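PDB 4RMO: CptN Toxin from Eubacterium rectale DSM 17629, which is the protein toxin of a type III toxin-antitoxin system, held in complex with a pseudoknotted RNA antitoxin and probably acting as an endoribonuclease. Local coordinates for residues N29-Y34 with R102-A107; F36-Y41 with K148-L153; I76-L79 with H83-A86. One frame throughout, in Å; residues are numbered along the deposited sequence.

Interaction 1. Residues N29-Y34 with R102-A107. With nucleotides of chain F.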
loop_
_atom_site.group_PDB
_atom_site.type_symbol
_atom_site.label_atom_id
_atom_site.label_comp_id
_atom_site.label_asym_id
_atom_site.label_seq_id
_atom_site.Cartn_x
_atom_site.Cartn_y
_atom_site.Cartn_z
ATOM N N ASN A 29 -2.328 24.348 26.813
ATOM C CA ASN A 29 -2.334 22.951 27.154
ATOM C C ASN A 29 -2.986 21.992 26.115
ATOM O O ASN A 29 -2.889 20.778 26.275
ATOM C CB ASN A 29 -3.038 22.767 28.504
ATOM C CG ASN A 29 -2.264 23.366 29.664
ATOM O OD1 ASN A 29 -2.556 24.466 30.127
ATOM N ND2 ASN A 29 -1.238 22.697 30.062
ATOM N N ARG A 30 -3.669 22.499 25.099
ATOM C CA ARG A 30 -4.266 21.626 24.120
ATOM C C ARG A 30 -3.228 21.227 23.067
ATOM O O ARG A 30 -2.703 22.078 22.353
ATOM C CB ARG A 30 -5.430 22.277 23.383
ATOM C CG ARG A 30 -6.176 21.230 22.509
ATOM C CD ARG A 30 -7.261 21.778 21.623
ATOM N NE ARG A 30 -8.280 22.384 22.436
ATOM C CZ ARG A 30 -9.277 21.747 23.024
ATOM N NH1 ARG A 30 -9.429 20.425 22.915
ATOM N NH2 ARG A 30 -10.157 22.455 23.707
ATOM N N PRO A 31 -2.949 19.917 22.938
ATOM C CA PRO A 31 -2.060 19.522 21.861
ATOM C C PRO A 31 -2.690 19.753 20.496
ATOM O O PRO A 31 -3.878 19.507 20.324
ATOM C CB PRO A 31 -1.845 18.015 22.122
ATOM C CG PRO A 31 -3.036 17.567 22.861
ATOM C CD PRO A 31 -3.452 18.748 23.695
ATOM N N HIS A 32 -1.883 20.186 19.528
ATOM C CA HIS A 32 -2.326 20.355 18.170
ATOM C C HIS A 32 -1.414 19.573 17.254
ATOM O O HIS A 32 -0.194 19.525 17.450
ATOM C CB HIS A 32 -2.271 21.826 17.748
ATOM C CG HIS A 32 -3.368 22.671 18.292
ATOM N ND1 HIS A 32 -3.348 23.178 19.578
ATOM C CD2 HIS A 32 -4.518 23.111 17.733
ATOM C CE1 HIS A 32 -4.448 23.873 19.793
ATOM N NE2 HIS A 32 -5.173 23.856 18.687
ATOM N N TYR A 33 -1.982 19.004 16.196
ATOM C CA TYR A 33 -1.242 18.171 15.272
ATOM C C TYR A 33 -0.908 18.947 14.006
ATOM O O TYR A 33 -1.780 19.509 13.352
ATOM C CB TYR A 33 -2.123 16.956 14.903
ATOM C CG TYR A 33 -1.551 15.979 13.876
ATOM C CD1 TYR A 33 -0.523 15.141 14.221
ATOM C CD2 TYR A 33 -2.080 15.872 12.601
ATOM C CE1 TYR A 33 -0.010 14.231 13.333
ATOM C CE2 TYR A 33 -1.617 14.929 11.700
ATOM C CZ TYR A 33 -0.557 14.120 12.075
ATOM O OH TYR A 33 -0.018 13.211 11.195
ATOM N N TYR A 34 0.348 18.903 13.601
ATOM C CA TYR A 34 0.779 19.530 12.372
ATOM C C TYR A 34 0.590 18.557 11.204
ATOM O O TYR A 34 1.358 17.617 11.042
ATOM C CB TYR A 34 2.248 19.927 12.465
ATOM C CG TYR A 34 2.856 20.351 11.128
ATOM C CD1 TYR A 34 2.114 21.036 10.178
ATOM C CD2 TYR A 34 4.180 20.071 10.835
ATOM C CE1 TYR A 34 2.675 21.418 8.957
ATOM C CE2 TYR A 34 4.757 20.463 9.640
ATOM C CZ TYR A 34 3.996 21.122 8.693
ATOM O OH TYR A 34 4.569 21.495 7.476
ATOM N N ARG A 102 6.109 25.352 21.345
ATOM C CA ARG A 102 7.066 24.277 21.610
ATOM C C ARG A 102 6.484 22.947 21.178
ATOM O O ARG A 102 5.271 22.842 20.918
ATOM C CB ARG A 102 7.398 24.201 23.097
ATOM C CG ARG A 102 6.169 24.036 23.957
ATOM C CD ARG A 102 6.505 23.828 25.417
ATOM N NE ARG A 102 5.296 23.821 26.250
ATOM C CZ ARG A 102 4.642 22.709 26.626
ATOM N NH1 ARG A 102 5.099 21.483 26.287
ATOM N NH2 ARG A 102 3.558 22.821 27.392
ATOM N N GLU A 103 7.358 21.949 21.143
ATOM C CA GLU A 103 6.965 20.554 20.984
ATOM C C GLU A 103 6.125 20.081 22.165
ATOM O O GLU A 103 6.376 20.488 23.320
ATOM C CB GLU A 103 8.220 19.683 20.882
ATOM C CG GLU A 103 9.073 19.993 19.651
ATOM C CD GLU A 103 10.238 19.046 19.481
ATOM O OE1 GLU A 103 10.650 18.405 20.463
ATOM O OE2 GLU A 103 10.723 18.926 18.336
ATOM N N TYR A 104 5.125 19.254 21.888
ATOM C CA TYR A 104 4.371 18.564 22.958
ATOM C C TYR A 104 5.150 17.308 23.237
ATOM O O TYR A 104 5.524 16.600 22.313
ATOM C CB TYR A 104 3.000 18.240 22.464
ATOM C CG TYR A 104 1.960 17.772 23.458
ATOM C CD1 TYR A 104 1.249 18.665 24.224
ATOM C CD2 TYR A 104 1.644 16.462 23.547
ATOM C CE1 TYR A 104 0.271 18.262 25.107
ATOM C CE2 TYR A 104 0.676 16.020 24.431
ATOM C CZ TYR A 104 -0.056 16.943 25.191
ATOM O OH TYR A 104 -1.063 16.487 26.009
ATOM N N THR A 105 5.452 17.034 24.506
ATOM C CA THR A 105 6.370 15.948 24.879
ATOM C C THR A 105 5.791 14.821 25.702
ATOM O O THR A 105 4.741 14.969 26.382
ATOM C CB THR A 105 7.545 16.476 25.733
ATOM O OG1 THR A 105 7.035 17.103 26.924
ATOM C CG2 THR A 105 8.380 17.475 24.939
ATOM N N ILE A 106 6.452 13.660 25.592
ATOM C CA ILE A 106 6.201 12.526 26.461
ATOM C C ILE A 106 7.567 12.156 27.085
ATOM O O ILE A 106 8.512 11.789 26.372
ATOM C CB ILE A 106 5.551 11.334 25.702
ATOM C CG1 ILE A 106 5.450 10.127 26.604
ATOM C CG2 ILE A 106 6.349 10.958 24.456
ATOM C CD1 ILE A 106 4.478 9.055 26.100
ATOM N N ALA A 107 7.686 12.359 28.401
ATOM C CA ALA A 107 8.930 12.139 29.145
ATOM C C ALA A 107 10.115 12.764 28.431
ATOM O O ALA A 107 11.119 12.113 28.196
ATOM C CB ALA A 107 9.166 10.643 29.336
ATOM P P G F 44 -0.862 14.550 31.129
ATOM O OP1 G F 44 -1.971 13.773 31.748
ATOM O OP2 G F 44 -0.096 14.055 29.950
ATOM O "O5'" G F 44 -1.438 15.961 30.701
ATOM C "C5'" G F 44 -2.069 16.830 31.661
ATOM C "C4'" G F 44 -2.239 18.207 31.046
ATOM O "O4'" G F 44 -0.913 18.785 30.788
ATOM C "C3'" G F 44 -2.957 18.208 29.699
ATOM O "O3'" G F 44 -3.762 19.364 29.530
ATOM C "C2'" G F 44 -1.790 18.312 28.735
ATOM O "O2'" G F 44 -2.074 18.683 27.395
ATOM C "C1'" G F 44 -0.927 19.321 29.491
ATOM N N9 G F 44 0.411 19.487 28.926
ATOM C C8 G F 44 0.915 20.690 28.494
ATOM N N7 G F 44 2.036 20.571 27.838
ATOM C C5 G F 44 2.304 19.214 27.855
ATOM C C6 G F 44 3.362 18.484 27.247
ATOM O O6 G F 44 4.321 18.920 26.588
ATOM N N1 G F 44 3.199 17.108 27.418
ATOM C C2 G F 44 2.152 16.519 28.081
ATOM N N2 G F 44 2.189 15.187 28.183
ATOM N N3 G F 44 1.152 17.189 28.637
ATOM C C4 G F 44 1.271 18.521 28.453
ATOM P P A F 14 6.192 3.916 20.106
ATOM O OP1 A F 14 5.982 3.100 21.300
ATOM O OP2 A F 14 4.987 4.229 19.242
ATOM O "O5'" A F 14 6.869 5.287 20.539
ATOM C "C5'" A F 14 7.213 6.265 19.547
ATOM C "C4'" A F 14 7.977 7.398 20.183
ATOM O "O4'" A F 14 7.178 7.962 21.259
ATOM C "C3'" A F 14 9.258 6.962 20.864
ATOM O "O3'" A F 14 10.354 6.883 19.977
ATOM C "C2'" A F 14 9.448 8.058 21.904
ATOM O "O2'" A F 14 10.020 9.219 21.351
ATOM C "C1'" A F 14 8.012 8.307 22.346
ATOM N N9 A F 14 7.586 7.557 23.540
ATOM C C8 A F 14 6.479 6.764 23.734
ATOM N N7 A F 14 6.358 6.321 24.964
ATOM C C5 A F 14 7.440 6.889 25.630
ATOM C C6 A F 14 7.868 6.833 26.977
ATOM N N6 A F 14 7.251 6.123 27.917
ATOM N N1 A F 14 8.962 7.547 27.322
ATOM C C2 A F 14 9.598 8.239 26.369
ATOM N N3 A F 14 9.282 8.387 25.076
ATOM C C4 A F 14 8.178 7.681 24.773
ATOM P P U F 43 5.305 12.796 31.110
ATOM O OP1 U F 43 5.482 13.512 29.816
ATOM O OP2 U F 43 6.495 12.444 31.891
ATOM O "O5'" U F 43 4.401 13.714 32.032
ATOM C "C5'" U F 43 3.026 13.819 31.844
ATOM C "C4'" U F 43 2.487 14.976 32.623
ATOM O "O4'" U F 43 3.483 16.010 32.729
ATOM C "C3'" U F 43 1.307 15.667 31.975
ATOM O "O3'" U F 43 0.152 14.920 32.275
ATOM C "C2'" U F 43 1.331 17.040 32.625
ATOM O "O2'" U F 43 0.723 17.081 33.881
ATOM C "C1'" U F 43 2.828 17.268 32.808
ATOM N N1 U F 43 3.434 18.178 31.823
ATOM C C2 U F 43 3.111 19.514 31.920
ATOM O O2 U F 43 2.301 19.936 32.719
ATOM N N3 U F 43 3.739 20.329 31.010
ATOM C C4 U F 43 4.693 19.967 30.089
ATOM O O4 U F 43 5.168 20.818 29.339
ATOM C C5 U F 43 4.986 18.566 30.061
ATOM C C6 U F 43 4.386 17.746 30.932
#
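Pro31 puts its CB over the face of the Tyr104 ring, 3.6 Å from the centroid and 10° off the normal, a CH-pi contact. Over the opposite ring face sits the guanine of G44 of chain F, with N1 above the ring centre, so the tyrosine is sandwiched between proline and base. At the ring's edge, Tyr104 OH lies 2.8 Å from G44 O2', and that hydroxyl donates to Asn29 O at 2.5 Å, so both segments meet at the ribose. The base itself is read on two sides. Arg102, extended from CG to NE, reaches its Hoogsteen edge with NH1 to O6 (2.7 Å) and NH2 to N7 (2.8 Å, nearly straight at 168°), while O4 of U43 of chain F lies over the guanidinium face. On the Watson-Crick edge, Thr105 O accepts hydrogen bonds from G44 N1 (2.8 Å) and from G44 N2, and Thr105 N donates to O6. Further out, Ala107 N holds U43 OP1 at 2.9 Å, and Ile106 packs on the adenine of A14 of chain F. Ile8 of strand 6-9 lies against both Arg102 and Tyr104. Altogether this is a base-specific guanine pocket in the toxin's antitoxin-binding surface.

Interaction 2. Residues F36-Y41 with K148-L153; sequences FEDSNY and KIYERL
Tyr150 reaches out from helix 146-153 and brings its hydroxyl to the carboxylate of Asp38, just beyond the end of strand 32-37. Its CB stays back at the helix, and the first torsion sets CG opposite the backbone N (chi1 -172°), which swings the ring across the gap, with Ile44 of strand 44-51 packing against it. Along the ring, CE1 comes within 3.5 Å of Asp38 OD1, and CZ lies 4.2 Å from Tyr41 CD1. The tip does most of the work: OH donates to Asp38 OD2 at 2.6 Å, on the syn side of that oxygen but 27° out of the carboxylate plane. OD2 in turn lies in the plane of the tyrosine ring, although carboxylate and ring are turned 63° apart. Around the same hydroxyl, Asn40 CB closes in to 3.7 Å, and the Tyr41 ring presents its edge, CD1 at 3.6 Å, the two tyrosine side chains crossing at about a right angle. What holds the acceptor still is its own loop and a neighbouring strand. Tyr41 N donates to the anti lone pair of Asp38 OD2 at 3.1 Å, Asn40 N adds a weak bond to the same atom, and OD1 is taken by Trp46 NE1. Both oxygens of this buried carboxylate are thus satisfied. Asp38 forms an Asx motif that shapes the loop leaving the strand, and Tyr150 ties the C-terminal helix to it.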
loop_
_atom_site.group_PDB
_atom_site.type_symbol
_atom_site.label_atom_id
_atom_site.label_comp_id
_atom_site.label_asym_id
_atom_site.label_seq_id
_atom_site.Cartn_x
_atom_site.Cartn_y
_atom_site.Cartn_z
ATOM N N PHE A 36 -0.016 19.311 7.405
ATOM C CA PHE A 36 0.770 19.581 6.204
ATOM C C PHE A 36 0.946 21.055 5.982
ATOM O O PHE A 36 0.187 21.851 6.470
ATOM C CB PHE A 36 0.138 18.976 4.935
ATOM C CG PHE A 36 -1.350 19.175 4.836
ATOM C CD1 PHE A 36 -1.896 20.413 4.540
ATOM C CD2 PHE A 36 -2.187 18.116 4.939
ATOM C CE1 PHE A 36 -3.265 20.588 4.404
ATOM C CE2 PHE A 36 -3.563 18.278 4.845
ATOM C CZ PHE A 36 -4.109 19.522 4.576
ATOM N N GLU A 37 1.985 21.404 5.246
ATOM C CA GLU A 37 2.235 22.777 4.853
ATOM C C GLU A 37 1.232 23.176 3.793
ATOM O O GLU A 37 0.773 22.351 3.015
ATOM C CB GLU A 37 3.663 22.919 4.314
ATOM C CG GLU A 37 4.067 24.374 4.085
ATOM C CD GLU A 37 5.566 24.583 3.982
ATOM O OE1 GLU A 37 6.305 23.581 3.852
ATOM O OE2 GLU A 37 5.991 25.758 4.074
ATOM N N ASP A 38 0.853 24.441 3.776
ATOM C CA ASP A 38 -0.038 24.948 2.729
ATOM C C ASP A 38 0.667 24.882 1.361
ATOM O O ASP A 38 1.848 25.223 1.272
ATOM C CB ASP A 38 -0.416 26.376 3.045
ATOM C CG ASP A 38 -1.484 26.899 2.133
ATOM O OD1 ASP A 38 -2.658 26.490 2.287
ATOM O OD2 ASP A 38 -1.170 27.796 1.328
ATOM N N SER A 39 -0.061 24.484 0.315
ATOM C CA SER A 39 0.493 24.418 -1.070
ATOM C C SER A 39 0.838 25.774 -1.674
ATOM O O SER A 39 1.796 25.878 -2.436
ATOM C CB SER A 39 -0.504 23.775 -2.031
ATOM O OG SER A 39 -1.161 22.696 -1.449
ATOM N N ASN A 40 0.026 26.792 -1.370
ATOM C CA ASN A 40 0.140 28.120 -2.001
ATOM C C ASN A 40 1.123 29.088 -1.342
ATOM O O ASN A 40 1.765 29.857 -2.041
ATOM C CB ASN A 40 -1.229 28.778 -2.123
ATOM C CG ASN A 40 -2.246 27.897 -2.845
ATOM O OD1 ASN A 40 -3.371 27.730 -2.386
ATOM N ND2 ASN A 40 -1.839 27.292 -3.961
ATOM N N TYR A 41 1.280 29.033 -0.020
ATOM C CA TYR A 41 2.256 29.889 0.689
ATOM C C TYR A 41 3.105 29.116 1.648
ATOM O O TYR A 41 2.591 28.460 2.572
ATOM C CB TYR A 41 1.556 30.994 1.486
ATOM C CG TYR A 41 0.864 32.001 0.625
ATOM C CD1 TYR A 41 -0.418 31.769 0.156
ATOM C CD2 TYR A 41 1.514 33.200 0.257
ATOM C CE1 TYR A 41 -1.049 32.698 -0.666
ATOM C CE2 TYR A 41 0.899 34.132 -0.562
ATOM C CZ TYR A 41 -0.381 33.878 -1.023
ATOM O OH TYR A 41 -0.978 34.801 -1.848
ATOM N N LYS A 148 -10.419 34.002 6.931
ATOM C CA LYS A 148 -9.962 35.222 7.558
ATOM C C LYS A 148 -8.567 35.034 8.176
ATOM O O LYS A 148 -7.673 35.856 7.963
ATOM C CB LYS A 148 -10.967 35.665 8.625
ATOM C CG LYS A 148 -10.677 37.027 9.224
ATOM C CD LYS A 148 -11.802 37.437 10.158
ATOM C CE LYS A 148 -11.212 38.185 11.344
ATOM N NZ LYS A 148 -12.202 39.032 12.064
ATOM N N ILE A 149 -8.374 33.919 8.890
ATOM C CA ILE A 149 -7.057 33.620 9.496
ATOM C C ILE A 149 -5.984 33.466 8.431
ATOM O O ILE A 149 -4.896 34.027 8.541
ATOM C CB ILE A 149 -7.091 32.340 10.359
ATOM C CG1 ILE A 149 -8.066 32.506 11.528
ATOM C CG2 ILE A 149 -5.700 32.076 10.918
ATOM C CD1 ILE A 149 -8.443 31.207 12.199
ATOM N N TYR A 150 -6.313 32.721 7.389
ATOM C CA TYR A 150 -5.386 32.494 6.293
ATOM C C TYR A 150 -4.914 33.817 5.665
ATOM O O TYR A 150 -3.723 34.021 5.468
ATOM C CB TYR A 150 -6.075 31.636 5.240
ATOM C CG TYR A 150 -5.239 31.113 4.105
ATOM C CD1 TYR A 150 -4.162 30.282 4.337
ATOM C CD2 TYR A 150 -5.601 31.348 2.778
ATOM C CE1 TYR A 150 -3.433 29.748 3.293
ATOM C CE2 TYR A 150 -4.888 30.809 1.718
ATOM C CZ TYR A 150 -3.804 30.017 1.983
ATOM O OH TYR A 150 -3.079 29.473 0.961
ATOM N N GLU A 151 -5.846 34.726 5.407
ATOM C CA GLU A 151 -5.482 36.058 4.833
ATOM C C GLU A 151 -4.646 36.867 5.803
ATOM O O GLU A 151 -3.655 37.457 5.412
ATOM C CB GLU A 151 -6.747 36.836 4.422
ATOM C CG GLU A 151 -7.462 36.112 3.277
ATOM C CD GLU A 151 -8.777 36.738 2.872
ATOM O OE1 GLU A 151 -9.280 37.621 3.608
ATOM O OE2 GLU A 151 -9.309 36.339 1.824
ATOM N N ARG A 152 -5.002 36.851 7.089
ATOM C CA ARG A 152 -4.182 37.570 8.069
ATOM C C ARG A 152 -2.756 37.064 8.072
ATOM O O ARG A 152 -1.815 37.864 8.159
ATOM C CB ARG A 152 -4.781 37.473 9.458
ATOM C CG ARG A 152 -4.218 38.450 10.479
ATOM C CD ARG A 152 -5.318 39.058 11.360
ATOM N NE ARG A 152 -5.009 39.513 12.730
ATOM C CZ ARG A 152 -3.815 39.829 13.231
ATOM N NH1 ARG A 152 -2.701 39.782 12.513
ATOM N NH2 ARG A 152 -3.755 40.203 14.485
ATOM N N LEU A 153 -2.582 35.746 7.927
ATOM C CA LEU A 153 -1.232 35.162 7.944
ATOM C C LEU A 153 -0.416 35.607 6.739
ATOM O O LEU A 153 0.771 35.835 6.864
ATOM C CB LEU A 153 -1.262 33.622 8.029
ATOM C CG LEU A 153 -1.877 33.045 9.316
ATOM C CD1 LEU A 153 -2.085 31.555 9.164
ATOM C CD2 LEU A 153 -1.003 33.357 10.533
#

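Interaction 3. Residues I76-L79 with H83-A86; sequences IVKL and HESA
Ile76 to Leu79 and His83 to Ala86 face each other as the two arms of an antiparallel beta hairpin, their strand axes at 151°; strand 84-87 then joins the hairpin to strand 44-51 of the main sheet. Backbone hydrogen bonds come first. Val77 and Ser85 are the hydrogen-bonded pair: Val77 N donates to Ser85 O at 3.1 Å, and Ser85 N returns a bond to Val77 O at 2.9 Å. One step nearer the turn, Leu79 N reaches His83 O at 2.9 Å, while His83 N is held within the turn by the carboxylate of Asp81. The non-hydrogen-bonded pairs, Ile76 with Ala86 and Lys78 with Glu84, bring their backbones closer, and CA-H...O contacts supplement the ladder, such as Ile76 CA to Ser85 O at 3.3 Å.

Apolar packing occupies the face carrying these two pairs. Ile76 CG1 touches Ala86 CB at 4.0 Å, and the aliphatic parts of Lys78 and Glu84 lie together, CG to CG 4.2 Å. Their charged ends do not meet: Lys78 NZ stays 5.7 Å from Glu84 OE2; the lysine chain bends at chi3 and its end leads away. Helix 54-65 covers part of this face through Lys58, Ile54 and Tyr57.

Polar and apolar groups mix on the Val77 and Ser85 face. Ser85 OG hydrogen-bonds to a modified residue of another chain, and Leu79, its CG turned beside the backbone N (chi1 -54°), brings CD1 to 3.2 Å from that same OG.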
loop_
_atom_site.group_PDB
_atom_site.type_symbol
_atom_site.label_atom_id
_atom_site.label_comp_id
_atom_site.label_asym_id
_atom_site.label_seq_id
_atom_site.Cartn_x
_atom_site.Cartn_y
_atom_site.Cartn_z
ATOM N N ILE A 76 -10.396 9.138 15.376
ATOM C CA ILE A 76 -10.002 8.746 16.718
ATOM C C ILE A 76 -8.964 7.660 16.597
ATOM O O ILE A 76 -9.163 6.659 15.905
ATOM C CB ILE A 76 -11.206 8.238 17.518
ATOM C CG1 ILE A 76 -12.138 9.408 17.805
ATOM C CG2 ILE A 76 -10.760 7.633 18.832
ATOM C CD1 ILE A 76 -13.468 9.005 18.359
ATOM N N VAL A 77 -7.827 7.876 17.217
ATOM C CA VAL A 77 -6.782 6.898 17.203
ATOM C C VAL A 77 -5.968 6.952 18.495
ATOM O O VAL A 77 -5.874 7.989 19.168
ATOM C CB VAL A 77 -5.884 7.100 15.965
ATOM C CG1 VAL A 77 -5.078 8.374 16.060
ATOM C CG2 VAL A 77 -4.951 5.913 15.759
ATOM N N LYS A 78 -5.397 5.812 18.857
ATOM C CA LYS A 78 -4.554 5.693 20.033
ATOM C C LYS A 78 -3.212 6.288 19.674
ATOM O O LYS A 78 -2.564 5.834 18.724
ATOM C CB LYS A 78 -4.411 4.210 20.394
ATOM C CG LYS A 78 -4.421 3.892 21.865
ATOM C CD LYS A 78 -4.354 2.385 22.134
ATOM C CE LYS A 78 -5.748 1.796 22.005
ATOM N NZ LYS A 78 -5.903 0.361 22.355
ATOM N N LEU A 79 -2.765 7.266 20.447
ATOM C CA LEU A 79 -1.411 7.838 20.231
ATOM C C LEU A 79 -0.349 6.994 20.929
ATOM O O LEU A 79 -0.659 6.041 21.647
ATOM C CB LEU A 79 -1.329 9.263 20.752
ATOM C CG LEU A 79 -2.399 10.201 20.203
ATOM C CD1 LEU A 79 -2.134 11.603 20.700
ATOM C CD2 LEU A 79 -2.388 10.161 18.678
ATOM N N HIS A 83 -3.070 6.262 24.790
ATOM C CA HIS A 83 -4.450 6.693 24.984
ATOM C C HIS A 83 -5.071 7.199 23.687
ATOM O O HIS A 83 -4.366 7.687 22.807
ATOM C CB HIS A 83 -4.531 7.770 26.070
ATOM C CG HIS A 83 -3.950 7.323 27.375
ATOM N ND1 HIS A 83 -2.767 7.816 27.880
ATOM C CD2 HIS A 83 -4.363 6.380 28.255
ATOM C CE1 HIS A 83 -2.489 7.227 29.028
ATOM N NE2 HIS A 83 -3.439 6.346 29.274
ATOM N N GLU A 84 -6.399 7.044 23.596
ATOM C CA GLU A 84 -7.177 7.446 22.439
ATOM C C GLU A 84 -7.353 8.955 22.405
ATOM O O GLU A 84 -7.631 9.569 23.421
ATOM C CB GLU A 84 -8.533 6.760 22.460
ATOM C CG GLU A 84 -8.410 5.312 22.028
ATOM C CD GLU A 84 -9.751 4.658 21.783
ATOM O OE1 GLU A 84 -10.681 4.840 22.602
ATOM O OE2 GLU A 84 -9.900 4.023 20.726
ATOM N N SER A 85 -7.168 9.541 21.232
ATOM C CA SER A 85 -7.375 10.962 21.009
ATOM C C SER A 85 -8.252 11.188 19.790
ATOM O O SER A 85 -8.081 10.517 18.774
ATOM C CB SER A 85 -6.040 11.652 20.733
ATOM O OG SER A 85 -5.133 11.523 21.824
ATOM N N ALA A 86 -9.128 12.188 19.875
ATOM C CA ALA A 86 -9.904 12.631 18.774
ATOM C C ALA A 86 -9.252 13.812 18.048
ATOM O O ALA A 86 -8.922 14.799 18.660
ATOM C CB ALA A 86 -11.289 13.021 19.236
#

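Overall arrangement
All three contacts reach one antiparallel sheet. Interactions 1 and 2 share strand 32-37: their first segments adjoin in sequence, yet their centres are 21 Å apart, one beside the bound RNA and the other where the strand ends. Interaction 3 lies nearer interaction 1, with centres 14 Å apart and nearest atoms about 6 Å, and is nested in the chain loop that interaction 1 closes. The centres of interactions 2 and 3 are 27 Å apart, on opposite sides of the chain's centre. Interaction 1 contains the guanine site; 2 and 3 each come within about 4 Å of nucleic acid at their nearest atoms. A calcium ion lies about 7 Å from the His83 side chain.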